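Local coordinates for protein aspartate aminotransferase, mitochondrial (Trypanosoma brucei brucei, PDB 4W5K) that probably transfers the amino group of L-aspartate to 2-oxoglutarate, using pyridoxal 5'-phosphate as cofactor, and works as a homodimer, at residues K322-E327 against T382-V387; Y145-P150 against A158-C163; A54-N59 against P286-W291. The protein carries 1 engineered substitution. All coordinates share one frame; numbering follows the deposited sequence.

Contact 1 of 3, residues K322-E327 against T382-V387; sequences KRLVSE and TNVEYV
A forked arginine lying over a valine illustrates how two helices can share an apolar floor and a charged rim. This is helix-helix packing away from the annotated sites: segment 322-327 belongs to the long helix 300-331, and segment 382-387 carries the first turn of the C-terminal helix 384-395, with N383 at its N-cap position. R323 leaves its helix with CG anti to the backbone N, then bends at chi2 (89°), so that the chain crosses V384 obliquely. Methyl CG1 of V384 sits over the centre of one guanidinium face, 3.8 Å from R323 NH1, while the CG of the arginine touches both valine methyls. V384 is in the crowded rotamer, CG1 between the backbone N and the carbonyl carbon, and its other methyl, CG2, reaches the backbone of the facing helix, 4.0 Å from L324 N. Deeper in, L324 CD1 comes 4.4 Å from V384 CG2 and 4.5 Å from V387 CG1, and L379 of the preceding loop closes on L324 and V387.

The guanidinium is fixed from its own helix. R323 NE gives a nearly straight bond (174°) to E327 OE2 at 2.9 Å, with the oxygen in the guanidinium plane; the donor approaches from above the carboxylate plane. R323 NH2 makes a long salt bridge to E385 OE2, 3.7 Å, with guanidinium and carboxylate planes 61° apart. E327 OE1 rests against the CG methylene of E385, 3.8 Å away.

In this R323-E327-E385 salt-bridge network two carboxylates share one arginine. E327 OE1 and E385 OE2 are 4.4 Å apart, a repulsion that the guanidinium would be expected to offset; the firm ion pair lies within helix 300-331, and the bridge between helices is the looser of the two.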
ATOM      1  N   LYS A 322       5.332 -34.652  -9.156  1.00 24.65           N
ATOM      2  CA  LYS A 322       5.318 -35.987  -9.758  1.00 28.23           C
ATOM      3  C   LYS A 322       6.597 -36.751  -9.416  1.00 27.74           C
ATOM      4  O   LYS A 322       6.575 -37.963  -9.154  1.00 28.74           O
ATOM      5  CB  LYS A 322       5.130 -35.866 -11.279  1.00 26.91           C
ATOM      6  CG  LYS A 322       5.186 -37.174 -12.071  1.00 33.86           C
ATOM      7  CD  LYS A 322       4.718 -36.937 -13.497  1.00 35.42           C
ATOM      8  CE  LYS A 322       4.687 -38.223 -14.310  1.00 41.71           C
ATOM      9  NZ  LYS A 322       5.691 -38.180 -15.409  1.00 43.60           N
ATOM     10  N   ARG A 323       7.720 -36.035  -9.428  1.00 25.73           N
ATOM     11  CA  ARG A 323       9.017 -36.629  -9.102  1.00 29.34           C
ATOM     12  C   ARG A 323       9.097 -37.042  -7.630  1.00 29.25           C
ATOM     13  O   ARG A 323       9.645 -38.107  -7.319  1.00 29.38           O
ATOM     14  CB  ARG A 323      10.148 -35.645  -9.432  1.00 31.17           C
ATOM     15  CG  ARG A 323      11.549 -36.132  -9.035  1.00 34.80           C
ATOM     16  CD  ARG A 323      12.199 -36.932 -10.133  1.00 42.49           C
ATOM     17  NE  ARG A 323      13.536 -37.399  -9.755  1.00 44.97           N
ATOM     18  CZ  ARG A 323      14.650 -36.684  -9.892  1.00 45.09           C
ATOM     19  NH1 ARG A 323      14.594 -35.458 -10.393  1.00 44.26           N
ATOM     20  NH2 ARG A 323      15.824 -37.194  -9.531  1.00 42.73           N
ATOM     21  N   LEU A 324       8.558 -36.210  -6.732  1.00 25.94           N
ATOM     22  CA  LEU A 324       8.484 -36.574  -5.308  1.00 30.50           C
ATOM     23  C   LEU A 324       7.767 -37.921  -5.132  1.00 28.91           C
ATOM     24  O   LEU A 324       8.241 -38.841  -4.436  1.00 30.08           O
ATOM     25  CB  LEU A 324       7.754 -35.496  -4.505  1.00 29.86           C
ATOM     26  CG  LEU A 324       7.719 -35.666  -2.982  1.00 35.22           C
ATOM     27  CD1 LEU A 324       9.131 -35.699  -2.445  1.00 42.38           C
ATOM     28  CD2 LEU A 324       6.950 -34.521  -2.319  1.00 35.43           C
ATOM     29  N   VAL A 325       6.628 -38.053  -5.794  1.00 26.97           N
ATOM     30  CA  VAL A 325       5.858 -39.290  -5.671  1.00 24.42           C
ATOM     31  C   VAL A 325       6.602 -40.501  -6.246  1.00 30.61           C
ATOM     32  O   VAL A 325       6.631 -41.579  -5.635  1.00 29.27           O
ATOM     33  CB  VAL A 325       4.493 -39.153  -6.350  1.00 22.44           C
ATOM     34  CG1 VAL A 325       3.748 -40.478  -6.318  1.00 24.00           C
ATOM     35  CG2 VAL A 325       3.691 -38.051  -5.651  1.00 21.55           C
ATOM     36  N   SER A 326       7.235 -40.320  -7.399  1.00 29.26           N
ATOM     37  CA  SER A 326       7.950 -41.430  -8.015  0.54 33.28           C
ATOM     38  C   SER A 326       9.190 -41.807  -7.201  1.00 34.58           C
ATOM     39  O   SER A 326       9.503 -42.982  -7.069  1.00 36.63           O
ATOM     40  CB  SER A 326       8.340 -41.091  -9.452  0.54 36.32           C
ATOM     41  OG  SER A 326       9.349 -40.107  -9.476  0.54 36.88           O
ATOM     42  N   GLU A 327       9.884 -40.820  -6.639  1.00 34.95           N
ATOM     43  CA  GLU A 327      11.058 -41.107  -5.811  1.00 39.17           C
ATOM     44  C   GLU A 327      10.647 -41.769  -4.499  1.00 38.61           C
ATOM     45  O   GLU A 327      11.383 -42.595  -3.969  1.00 39.16           O
ATOM     46  CB  GLU A 327      11.860 -39.839  -5.509  1.00 41.38           C
ATOM     47  CG  GLU A 327      12.571 -39.220  -6.709  1.00 42.15           C
ATOM     48  CD  GLU A 327      13.692 -40.078  -7.276  1.00 43.28           C
ATOM     49  OE1 GLU A 327      14.348 -40.845  -6.524  1.00 43.54           O
ATOM     50  OE2 GLU A 327      13.915 -39.984  -8.500  1.00 47.40           O
ATOM     51  N   THR A 382      18.060 -30.818  -7.325  1.00 42.06           N
ATOM     52  CA  THR A 382      19.218 -31.111  -6.473  1.00 45.18           C
ATOM     53  C   THR A 382      18.862 -31.580  -5.061  1.00 46.19           C
ATOM     54  O   THR A 382      19.740 -32.019  -4.325  1.00 49.75           O
ATOM     55  CB  THR A 382      20.166 -29.887  -6.337  1.00 52.73           C
ATOM     56  OG1 THR A 382      19.594 -28.916  -5.456  1.00 47.19           O
ATOM     57  CG2 THR A 382      20.426 -29.249  -7.692  1.00 54.68           C
ATOM     58  N   ASN A 383      17.592 -31.507  -4.668  1.00 42.13           N
ATOM     59  CA  ASN A 383      17.247 -31.938  -3.317  1.00 39.78           C
ATOM     60  C   ASN A 383      16.064 -32.904  -3.226  1.00 41.19           C
ATOM     61  O   ASN A 383      15.739 -33.376  -2.138  1.00 42.16           O
ATOM     62  CB  ASN A 383      16.979 -30.724  -2.415  1.00 44.12           C
ATOM     63  CG  ASN A 383      15.799 -29.862  -2.883  1.00 42.68           C
ATOM     64  OD1 ASN A 383      14.879 -30.333  -3.570  1.00 40.87           O
ATOM     65  ND2 ASN A 383      15.813 -28.591  -2.482  1.00 40.20           N
ATOM     66  N   VAL A 384      15.416 -33.189  -4.352  1.00 38.64           N
ATOM     67  CA  VAL A 384      14.176 -33.959  -4.302  1.00 38.19           C
ATOM     68  C   VAL A 384      14.460 -35.402  -3.885  1.00 38.53           C
ATOM     69  O   VAL A 384      13.642 -36.042  -3.228  1.00 39.15           O
ATOM     70  CB  VAL A 384      13.411 -33.910  -5.653  1.00 37.08           C
ATOM     71  CG1 VAL A 384      14.153 -34.646  -6.744  1.00 40.34           C
ATOM     72  CG2 VAL A 384      11.984 -34.461  -5.490  1.00 33.24           C
ATOM     73  N   GLU A 385      15.640 -35.910  -4.215  1.00 42.20           N
ATOM     74  CA  GLU A 385      15.970 -37.270  -3.825  1.00 41.85           C
ATOM     75  C   GLU A 385      16.172 -37.373  -2.316  1.00 42.92           C
ATOM     76  O   GLU A 385      15.682 -38.314  -1.684  1.00 43.19           O
ATOM     77  CB  GLU A 385      17.202 -37.753  -4.584  1.00 45.41           C
ATOM     78  CG  GLU A 385      16.888 -38.107  -6.039  1.00 47.29           C
ATOM     79  CD  GLU A 385      18.120 -38.155  -6.926  1.00 53.26           C
ATOM     80  OE1 GLU A 385      18.893 -37.171  -6.947  1.00 50.56           O
ATOM     81  OE2 GLU A 385      18.311 -39.184  -7.605  1.00 57.46           O
ATOM     82  N   TYR A 386      16.861 -36.390  -1.745  1.00 44.53           N
ATOM     83  CA  TYR A 386      17.147 -36.338  -0.309  1.00 46.31           C
ATOM     84  C   TYR A 386      15.856 -36.209   0.501  1.00 45.81           C
ATOM     85  O   TYR A 386      15.660 -36.895   1.511  1.00 41.94           O
ATOM     86  CB  TYR A 386      18.099 -35.170  -0.001  1.00 48.84           C
ATOM     87  CG  TYR A 386      18.320 -34.892   1.477  1.00 50.00           C
ATOM     88  CD1 TYR A 386      19.137 -35.715   2.243  1.00 53.29           C
ATOM     89  CD2 TYR A 386      17.722 -33.800   2.100  1.00 47.27           C
ATOM     90  CE1 TYR A 386      19.345 -35.463   3.589  1.00 54.38           C
ATOM     91  CE2 TYR A 386      17.921 -33.546   3.449  1.00 48.82           C
ATOM     92  CZ  TYR A 386      18.737 -34.383   4.187  1.00 54.73           C
ATOM     93  OH  TYR A 386      18.949 -34.137   5.529  1.00 56.31           O
ATOM     94  N   VAL A 387      14.979 -35.320   0.050  1.00 41.64           N
ATOM     95  CA  VAL A 387      13.733 -35.072   0.751  1.00 37.67           C
ATOM     96  C   VAL A 387      12.831 -36.299   0.694  1.00 37.16           C
ATOM     97  O   VAL A 387      12.202 -36.646   1.691  1.00 41.59           O
ATOM     98  CB  VAL A 387      13.003 -33.861   0.177  1.00 34.83           C
ATOM     99  CG1 VAL A 387      11.588 -33.781   0.731  1.00 34.35           C
ATOM    100  CG2 VAL A 387      13.783 -32.587   0.508  1.00 35.99           C
TER

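Contact 2 of 3, residues Y145-P150 against A158-C163; sequences YSYYDP and AGMLEC
Three first torsions set this junction of strand and helix. M160 has CG anti to the backbone N and stays extended to its methyl (chi1 -178°, chi2 173°), which brings the thioether beside two tyrosines. Y145 holds CG in the crowded position between the backbone N and the carbonyl carbon (chi1 55°), and its ring runs alongside M160, pointing the same way. C163 has SG anti to its carbonyl carbon, which puts it beside S146.

The sulfur of C163 accepts the peptide N-H of S146, N to SG 3.4 Å, in an almost linear bond. S146 OG is equally near to that SG, and next to them C163 CB packs on Y145 CB at 3.6 Å. G159 has no side chain, and S146 CB lies 3.5 Å from G159 C, so close that a CB on G159 would collide with it. S146 O presses close on M160 as well, 3.1 Å from its CA.

Both tyrosines make Met-aromatic contacts with M160. Its SD lies at the edge of the Y147 ring, 3.8 Å from CD1, whereas the Y145 ring is approached obliquely, M160 CE being 3.9 Å from Y145 CE1. Y147 CD1 in turn lies at the edge of the Y145 ring, in its plane.

The phenol oxygens are anchored by backbone carbonyls, Y145 OH by L174 of strand 172-176 and Y147 OH by V185. Strand 141-149 lies in the large mixed sheet between strands 120-124 and 154-155, and helix 157-166 packs on it while touching helix 189-201 through M160 and L161 against V195.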
ATOM      1  N   TYR A 145     -16.643 -23.609   6.120  1.00 23.41           N
ATOM      2  CA  TYR A 145     -17.412 -24.668   5.450  1.00 23.39           C
ATOM      3  C   TYR A 145     -16.502 -25.863   5.199  1.00 23.70           C
ATOM      4  O   TYR A 145     -15.293 -25.708   5.011  1.00 23.84           O
ATOM      5  CB  TYR A 145     -18.045 -24.198   4.126  1.00 25.00           C
ATOM      6  CG  TYR A 145     -17.123 -23.597   3.068  1.00 23.89           C
ATOM      7  CD1 TYR A 145     -16.301 -24.397   2.278  1.00 22.43           C
ATOM      8  CD2 TYR A 145     -17.128 -22.228   2.814  1.00 20.45           C
ATOM      9  CE1 TYR A 145     -15.480 -23.845   1.286  1.00 23.43           C
ATOM     10  CE2 TYR A 145     -16.310 -21.666   1.825  1.00 20.29           C
ATOM     11  CZ  TYR A 145     -15.492 -22.472   1.070  1.00 22.10           C
ATOM     12  OH  TYR A 145     -14.690 -21.923   0.098  1.00 21.69           O
ATOM     13  N   SER A 146     -17.095 -27.050   5.198  1.00 24.26           N
ATOM     14  CA  SER A 146     -16.357 -28.266   4.916  1.00 25.78           C
ATOM     15  C   SER A 146     -15.672 -28.164   3.563  1.00 22.89           C
ATOM     16  O   SER A 146     -16.261 -27.693   2.586  1.00 21.15           O
ATOM     17  CB  SER A 146     -17.294 -29.471   4.949  1.00 24.79           C
ATOM     18  OG  SER A 146     -17.903 -29.623   6.220  1.00 29.92           O
ATOM     19  N   TYR A 147     -14.415 -28.582   3.505  1.00 21.30           N
ATOM     20  CA  TYR A 147     -13.641 -28.436   2.278  1.00 20.29           C
ATOM     21  C   TYR A 147     -12.549 -29.479   2.207  1.00 23.07           C
ATOM     22  O   TYR A 147     -12.540 -30.318   1.304  1.00 25.08           O
ATOM     23  CB  TYR A 147     -13.025 -27.020   2.171  1.00 18.23           C
ATOM     24  CG  TYR A 147     -12.315 -26.796   0.855  1.00 18.08           C
ATOM     25  CD1 TYR A 147     -13.031 -26.487  -0.295  1.00 18.19           C
ATOM     26  CD2 TYR A 147     -10.929 -26.905   0.762  1.00 20.12           C
ATOM     27  CE1 TYR A 147     -12.390 -26.292  -1.507  1.00 20.70           C
ATOM     28  CE2 TYR A 147     -10.265 -26.715  -0.462  1.00 21.73           C
ATOM     29  CZ  TYR A 147     -11.015 -26.412  -1.590  1.00 22.70           C
ATOM     30  OH  TYR A 147     -10.411 -26.197  -2.805  1.00 23.96           O
ATOM     31  N   TYR A 148     -11.625 -29.441   3.161  1.00 23.01           N
ATOM     32  CA  TYR A 148     -10.484 -30.374   3.133  1.00 25.12           C
ATOM     33  C   TYR A 148     -10.771 -31.677   3.875  1.00 26.33           C
ATOM     34  O   TYR A 148     -11.307 -31.681   4.991  1.00 25.29           O
ATOM     35  CB  TYR A 148      -9.244 -29.697   3.724  1.00 22.71           C
ATOM     36  CG  TYR A 148      -8.007 -30.569   3.767  1.00 23.76           C
ATOM     37  CD1 TYR A 148      -7.279 -30.836   2.614  1.00 23.33           C
ATOM     38  CD2 TYR A 148      -7.552 -31.103   4.966  1.00 24.96           C
ATOM     39  CE1 TYR A 148      -6.131 -31.625   2.656  1.00 21.24           C
ATOM     40  CE2 TYR A 148      -6.417 -31.866   5.020  1.00 24.94           C
ATOM     41  CZ  TYR A 148      -5.708 -32.132   3.852  1.00 23.51           C
ATOM     42  OH  TYR A 148      -4.572 -32.924   3.887  1.00 27.17           O
ATOM     43  N   ASP A 149     -10.413 -32.788   3.234  1.00 23.95           N
ATOM     44  CA  ASP A 149     -10.579 -34.132   3.797  1.00 27.21           C
ATOM     45  C   ASP A 149      -9.211 -34.657   4.217  1.00 24.76           C
ATOM     46  O   ASP A 149      -8.399 -35.009   3.365  1.00 24.66           O
ATOM     47  CB  ASP A 149     -11.230 -35.048   2.753  1.00 27.03           C
ATOM     48  CG  ASP A 149     -11.551 -36.448   3.286  1.00 33.73           C
ATOM     49  OD1 ASP A 149     -10.945 -36.888   4.286  1.00 32.57           O
ATOM     50  OD2 ASP A 149     -12.422 -37.108   2.675  1.00 37.60           O
ATOM     51  N   PRO A 150      -8.938 -34.705   5.530  1.00 28.64           N
ATOM     52  CA  PRO A 150      -7.587 -35.082   5.963  1.00 29.36           C
ATOM     53  C   PRO A 150      -7.279 -36.576   5.716  1.00 28.00           C
ATOM     54  O   PRO A 150      -6.101 -36.936   5.628  1.00 29.06           O
ATOM     55  CB  PRO A 150      -7.589 -34.766   7.469  1.00 34.61           C
ATOM     56  CG  PRO A 150      -8.857 -33.955   7.723  1.00 37.33           C
ATOM     57  CD  PRO A 150      -9.825 -34.418   6.671  1.00 35.64           C
ATOM     58  N   ALA A 158     -19.165 -33.208  -1.057  1.00 28.01           N
ATOM     59  CA  ALA A 158     -20.506 -33.372  -0.474  1.00 29.84           C
ATOM     60  C   ALA A 158     -20.650 -32.450   0.746  1.00 28.51           C
ATOM     61  O   ALA A 158     -21.688 -31.795   0.940  1.00 28.81           O
ATOM     62  CB  ALA A 158     -20.757 -34.812  -0.094  1.00 27.48           C
ATOM     63  N   GLY A 159     -19.588 -32.377   1.547  1.00 27.42           N
ATOM     64  CA  GLY A 159     -19.582 -31.541   2.737  1.00 28.49           C
ATOM     65  C   GLY A 159     -19.650 -30.067   2.393  1.00 28.15           C
ATOM     66  O   GLY A 159     -20.404 -29.310   3.005  1.00 28.72           O
ATOM     67  N   MET A 160     -18.842 -29.656   1.424  1.00 24.02           N
ATOM     68  CA  MET A 160     -18.871 -28.278   0.933  1.00 25.59           C
ATOM     69  C   MET A 160     -20.266 -27.875   0.463  1.00 29.45           C
ATOM     70  O   MET A 160     -20.803 -26.834   0.879  1.00 29.13           O
ATOM     71  CB  MET A 160     -17.885 -28.097  -0.204  1.00 22.51           C
ATOM     72  CG  MET A 160     -17.836 -26.675  -0.724  1.00 23.63           C
ATOM     73  SD  MET A 160     -16.497 -26.558  -1.930  1.00 24.59           S
ATOM     74  CE  MET A 160     -16.550 -24.815  -2.329  1.00 22.06           C
ATOM     75  N   LEU A 161     -20.851 -28.713  -0.396  1.00 26.00           N
ATOM     76  CA  LEU A 161     -22.173 -28.424  -0.942  1.00 25.99           C
ATOM     77  C   LEU A 161     -23.229 -28.326   0.161  1.00 29.43           C
ATOM     78  O   LEU A 161     -24.046 -27.397   0.153  1.00 29.50           O
ATOM     79  CB  LEU A 161     -22.582 -29.489  -1.967  1.00 26.77           C
ATOM     80  CG  LEU A 161     -21.744 -29.559  -3.243  1.00 27.04           C
ATOM     81  CD1 LEU A 161     -22.199 -30.733  -4.098  1.00 30.10           C
ATOM     82  CD2 LEU A 161     -21.826 -28.264  -4.023  1.00 28.05           C
ATOM     83  N   GLU A 162     -23.189 -29.224   1.142  1.00 31.02           N
ATOM     84  CA  GLU A 162     -24.181 -29.196   2.217  0.51 33.36           C
ATOM     85  C   GLU A 162     -24.026 -27.955   3.086  1.00 29.92           C
ATOM     86  O   GLU A 162     -25.012 -27.364   3.518  1.00 33.07           O
ATOM     87  CB  GLU A 162     -24.095 -30.441   3.106  0.51 36.09           C
ATOM     88  CG  GLU A 162     -25.300 -30.550   4.034  0.51 40.16           C
ATOM     89  CD  GLU A 162     -25.085 -31.455   5.235  0.51 43.89           C
ATOM     90  OE1 GLU A 162     -24.021 -32.096   5.333  0.51 45.53           O
ATOM     91  OE2 GLU A 162     -25.994 -31.520   6.088  0.51 49.54           O
ATOM     92  N   CYS A 163     -22.783 -27.577   3.362  1.00 28.66           N
ATOM     93  CA  CYS A 163     -22.530 -26.380   4.157  1.00 28.89           C
ATOM     94  C   CYS A 163     -23.059 -25.144   3.435  1.00 29.00           C
ATOM     95  O   CYS A 163     -23.686 -24.277   4.057  1.00 29.03           O
ATOM     96  CB  CYS A 163     -21.030 -26.216   4.459  1.00 26.40           C
ATOM     97  SG  CYS A 163     -20.450 -27.354   5.757  1.00 31.48           S
TER

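Contact 3 of 3, residues A54-N59 against P286-W291; sequences ATLGTN and PLYGAW
In this fold-type I aminotransferase, the loop before helix 69-80 lies across the first turn of helix 287-297 at the dimer interface, an example of an indole covered by loop backbone on one face and by helix atoms on the other. The main interaction is a CH-pi contact, with the G57 backbone over the indole. G57 N sits over the centre of one W291 face, 3.3 Å from CD2, and G57 CA lies 3.8 Å from the centroid of the five-membered ring. A CB on residue 57 would run into W291 NE1, so the lack of a side chain allows this approach. L287 CB and Y288 N, offset toward the rim, lie over the opposite face.

Apolar contacts flank it. L56 crosses the indole at about a right angle, with its CB 3.7 Å from W291 CE3, and its CD1 reaches Y288 CE2 at the same distance.

Y288 meets Y288 of the second subunit ring to ring, and N59 packs on P45 of that subunit. Y62, which binds a pyridoxal 5'-phosphate not bound to this chain, follows shortly after N59, whose side chain is tied to D61 N. At the indole edge, in the plane of the ring, the carbonyl oxygen N59 O stands 3.3 Å from W291 CZ2.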
ATOM      1  N   ALA A  54       9.683  -5.234 -19.877  1.00 29.42           N
ATOM      2  CA  ALA A  54       8.563  -4.308 -19.729  1.00 29.89           C
ATOM      3  C   ALA A  54       9.077  -2.875 -19.742  1.00 33.26           C
ATOM      4  O   ALA A  54      10.197  -2.599 -19.289  1.00 32.97           O
ATOM      5  CB  ALA A  54       7.782  -4.583 -18.437  1.00 27.73           C
ATOM      6  N   THR A  55       8.256  -1.974 -20.269  1.00 30.12           N
ATOM      7  CA  THR A  55       8.591  -0.545 -20.292  1.00 30.33           C
ATOM      8  C   THR A  55       7.979   0.211 -19.102  1.00 28.80           C
ATOM      9  O   THR A  55       6.775   0.141 -18.883  1.00 29.55           O
ATOM     10  CB  THR A  55       8.113   0.104 -21.596  1.00 34.82           C
ATOM     11  OG1 THR A  55       8.821  -0.464 -22.701  1.00 38.75           O
ATOM     12  CG2 THR A  55       8.371   1.625 -21.553  1.00 38.81           C
ATOM     13  N   LEU A  56       8.801   0.902 -18.313  1.00 26.93           N
ATOM     14  CA  LEU A  56       8.263   1.657 -17.178  1.00 24.90           C
ATOM     15  C   LEU A  56       7.857   3.049 -17.620  1.00 26.95           C
ATOM     16  O   LEU A  56       8.358   3.542 -18.626  1.00 29.93           O
ATOM     17  CB  LEU A  56       9.281   1.751 -16.040  1.00 30.70           C
ATOM     18  CG  LEU A  56       9.970   0.442 -15.646  1.00 35.63           C
ATOM     19  CD1 LEU A  56      10.919   0.708 -14.500  1.00 38.94           C
ATOM     20  CD2 LEU A  56       8.901  -0.565 -15.246  1.00 30.73           C
ATOM     21  N   GLY A  57       6.954   3.681 -16.862  1.00 30.72           N
ATOM     22  CA  GLY A  57       6.686   5.104 -17.056  1.00 31.89           C
ATOM     23  C   GLY A  57       7.890   5.951 -16.697  1.00 34.81           C
ATOM     24  O   GLY A  57       8.844   5.464 -16.091  1.00 37.52           O
ATOM     25  N   THR A  58       7.836   7.236 -17.046  1.00 31.88           N
ATOM     26  CA  THR A  58       8.973   8.141 -16.880  1.00 32.40           C
ATOM     27  C   THR A  58       8.726   9.182 -15.789  1.00 31.03           C
ATOM     28  O   THR A  58       9.610   9.967 -15.461  1.00 42.42           O
ATOM     29  CB  THR A  58       9.272   8.903 -18.169  1.00 37.64           C
ATOM     30  OG1 THR A  58       8.111   9.664 -18.526  1.00 39.99           O
ATOM     31  CG2 THR A  58       9.625   7.931 -19.306  1.00 41.70           C
ATOM     32  N   ASN A  59       7.498   9.196 -15.312  1.00 27.80           N
ATOM     33  CA  ASN A  59       6.974  10.186 -14.373  1.00 38.42           C
ATOM     34  C   ASN A  59       6.674   9.465 -13.052  1.00 37.67           C
ATOM     35  O   ASN A  59       5.996   8.434 -13.060  1.00 40.55           O
ATOM     36  CB  ASN A  59       5.713  10.838 -14.991  1.00 38.85           C
ATOM     37  CG  ASN A  59       5.009  11.798 -14.061  1.00 42.58           C
ATOM     38  OD1 ASN A  59       5.287  11.838 -12.871  1.00 47.52           O
ATOM     39  ND2 ASN A  59       4.074  12.579 -14.609  1.00 37.40           N
ATOM     40  N   PRO A 286       1.016   1.980  -5.566  1.00 18.92           N
ATOM     41  CA  PRO A 286       2.374   2.045  -6.113  1.00 20.07           C
ATOM     42  C   PRO A 286       2.403   1.764  -7.609  1.00 18.57           C
ATOM     43  O   PRO A 286       1.770   0.818  -8.128  1.00 20.22           O
ATOM     44  CB  PRO A 286       3.131   0.983  -5.315  1.00 19.56           C
ATOM     45  CG  PRO A 286       2.062   0.018  -4.803  1.00 17.32           C
ATOM     46  CD  PRO A 286       0.834   0.885  -4.598  1.00 17.36           C
ATOM     47  N   LEU A 287       3.162   2.604  -8.297  1.00 17.36           N
ATOM     48  CA  LEU A 287       3.278   2.587  -9.751  1.00 17.63           C
ATOM     49  C   LEU A 287       3.892   1.348 -10.385  1.00 18.42           C
ATOM     50  O   LEU A 287       3.453   0.943 -11.469  1.00 20.51           O
ATOM     51  CB  LEU A 287       4.140   3.763 -10.200  1.00 18.34           C
ATOM     52  CG  LEU A 287       3.592   5.169  -9.958  1.00 18.53           C
ATOM     53  CD1 LEU A 287       4.736   6.137 -10.070  1.00 18.19           C
ATOM     54  CD2 LEU A 287       2.490   5.503 -10.971  1.00 21.91           C
ATOM     55  N   TYR A 288       4.943   0.801  -9.769  1.00 20.33           N
ATOM     56  CA  TYR A 288       5.883  -0.075 -10.501  1.00 23.06           C
ATOM     57  C   TYR A 288       5.207  -1.312 -11.083  1.00 20.51           C
ATOM     58  O   TYR A 288       5.342  -1.607 -12.277  1.00 20.75           O
ATOM     59  CB  TYR A 288       7.034  -0.498  -9.588  1.00 22.31           C
ATOM     60  CG  TYR A 288       8.113  -1.298 -10.293  1.00 22.48           C
ATOM     61  CD1 TYR A 288       8.058  -2.678 -10.327  1.00 22.73           C
ATOM     62  CD2 TYR A 288       9.179  -0.669 -10.910  1.00 28.75           C
ATOM     63  CE1 TYR A 288       9.031  -3.416 -10.946  1.00 28.06           C
ATOM     64  CE2 TYR A 288      10.158  -1.398 -11.536  1.00 35.13           C
ATOM     65  CZ  TYR A 288      10.071  -2.774 -11.553  1.00 35.75           C
ATOM     66  OH  TYR A 288      11.032  -3.552 -12.165  1.00 42.03           O
ATOM     67  N   GLY A 289       4.466  -2.018 -10.228  1.00 20.83           N
ATOM     68  CA  GLY A 289       3.792  -3.241 -10.660  1.00 21.61           C
ATOM     69  C   GLY A 289       2.804  -2.956 -11.782  1.00 23.91           C
ATOM     70  O   GLY A 289       2.745  -3.686 -12.772  1.00 22.18           O
ATOM     71  N   ALA A 290       2.040  -1.880 -11.631  1.00 18.59           N
ATOM     72  CA  ALA A 290       1.025  -1.507 -12.610  1.00 20.62           C
ATOM     73  C   ALA A 290       1.634  -1.157 -13.959  1.00 23.16           C
ATOM     74  O   ALA A 290       1.089  -1.520 -14.998  1.00 23.66           O
ATOM     75  CB  ALA A 290       0.170  -0.326 -12.073  1.00 20.26           C
ATOM     76  N   TRP A 291       2.777  -0.473 -13.950  1.00 19.13           N
ATOM     77  CA  TRP A 291       3.502  -0.189 -15.173  1.00 19.19           C
ATOM     78  C   TRP A 291       3.871  -1.465 -15.919  1.00 21.00           C
ATOM     79  O   TRP A 291       3.664  -1.595 -17.127  1.00 23.39           O
ATOM     80  CB  TRP A 291       4.797   0.553 -14.865  1.00 22.34           C
ATOM     81  CG  TRP A 291       4.680   2.013 -14.623  1.00 23.81           C
ATOM     82  CD1 TRP A 291       3.666   2.852 -15.000  1.00 22.14           C
ATOM     83  CD2 TRP A 291       5.655   2.814 -13.952  1.00 23.22           C
ATOM     84  NE1 TRP A 291       3.976   4.155 -14.605  1.00 23.41           N
ATOM     85  CE2 TRP A 291       5.189   4.144 -13.962  1.00 23.64           C
ATOM     86  CE3 TRP A 291       6.886   2.529 -13.348  1.00 25.45           C
ATOM     87  CZ2 TRP A 291       5.910   5.196 -13.371  1.00 27.16           C
ATOM     88  CZ3 TRP A 291       7.605   3.573 -12.772  1.00 25.78           C
ATOM     89  CH2 TRP A 291       7.111   4.887 -12.789  1.00 25.86           C
TER

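The three contacts are well separated within one chain, and none touches another. Centre to centre, contact 1 lies about 31 Å from contact 2 and about 40 Å from contact 3; contacts 2 and 3 are about 42 Å apart, on opposite sides of the chain's centre. Contact 2 is nested within the long loop closed by contact 3, and contact 1 opens after both. Helices 287-297 and 300-331 follow each other directly, so contacts 3 and 1 use successive helices. Contact 2 is a local closure at the edge region of the large mixed sheet. Contact 1 joins the long helix to the C-terminal one, away from the annotated sites, whereas contact 3 ties distant parts of the sequence together near the cofactor and the subunit interface.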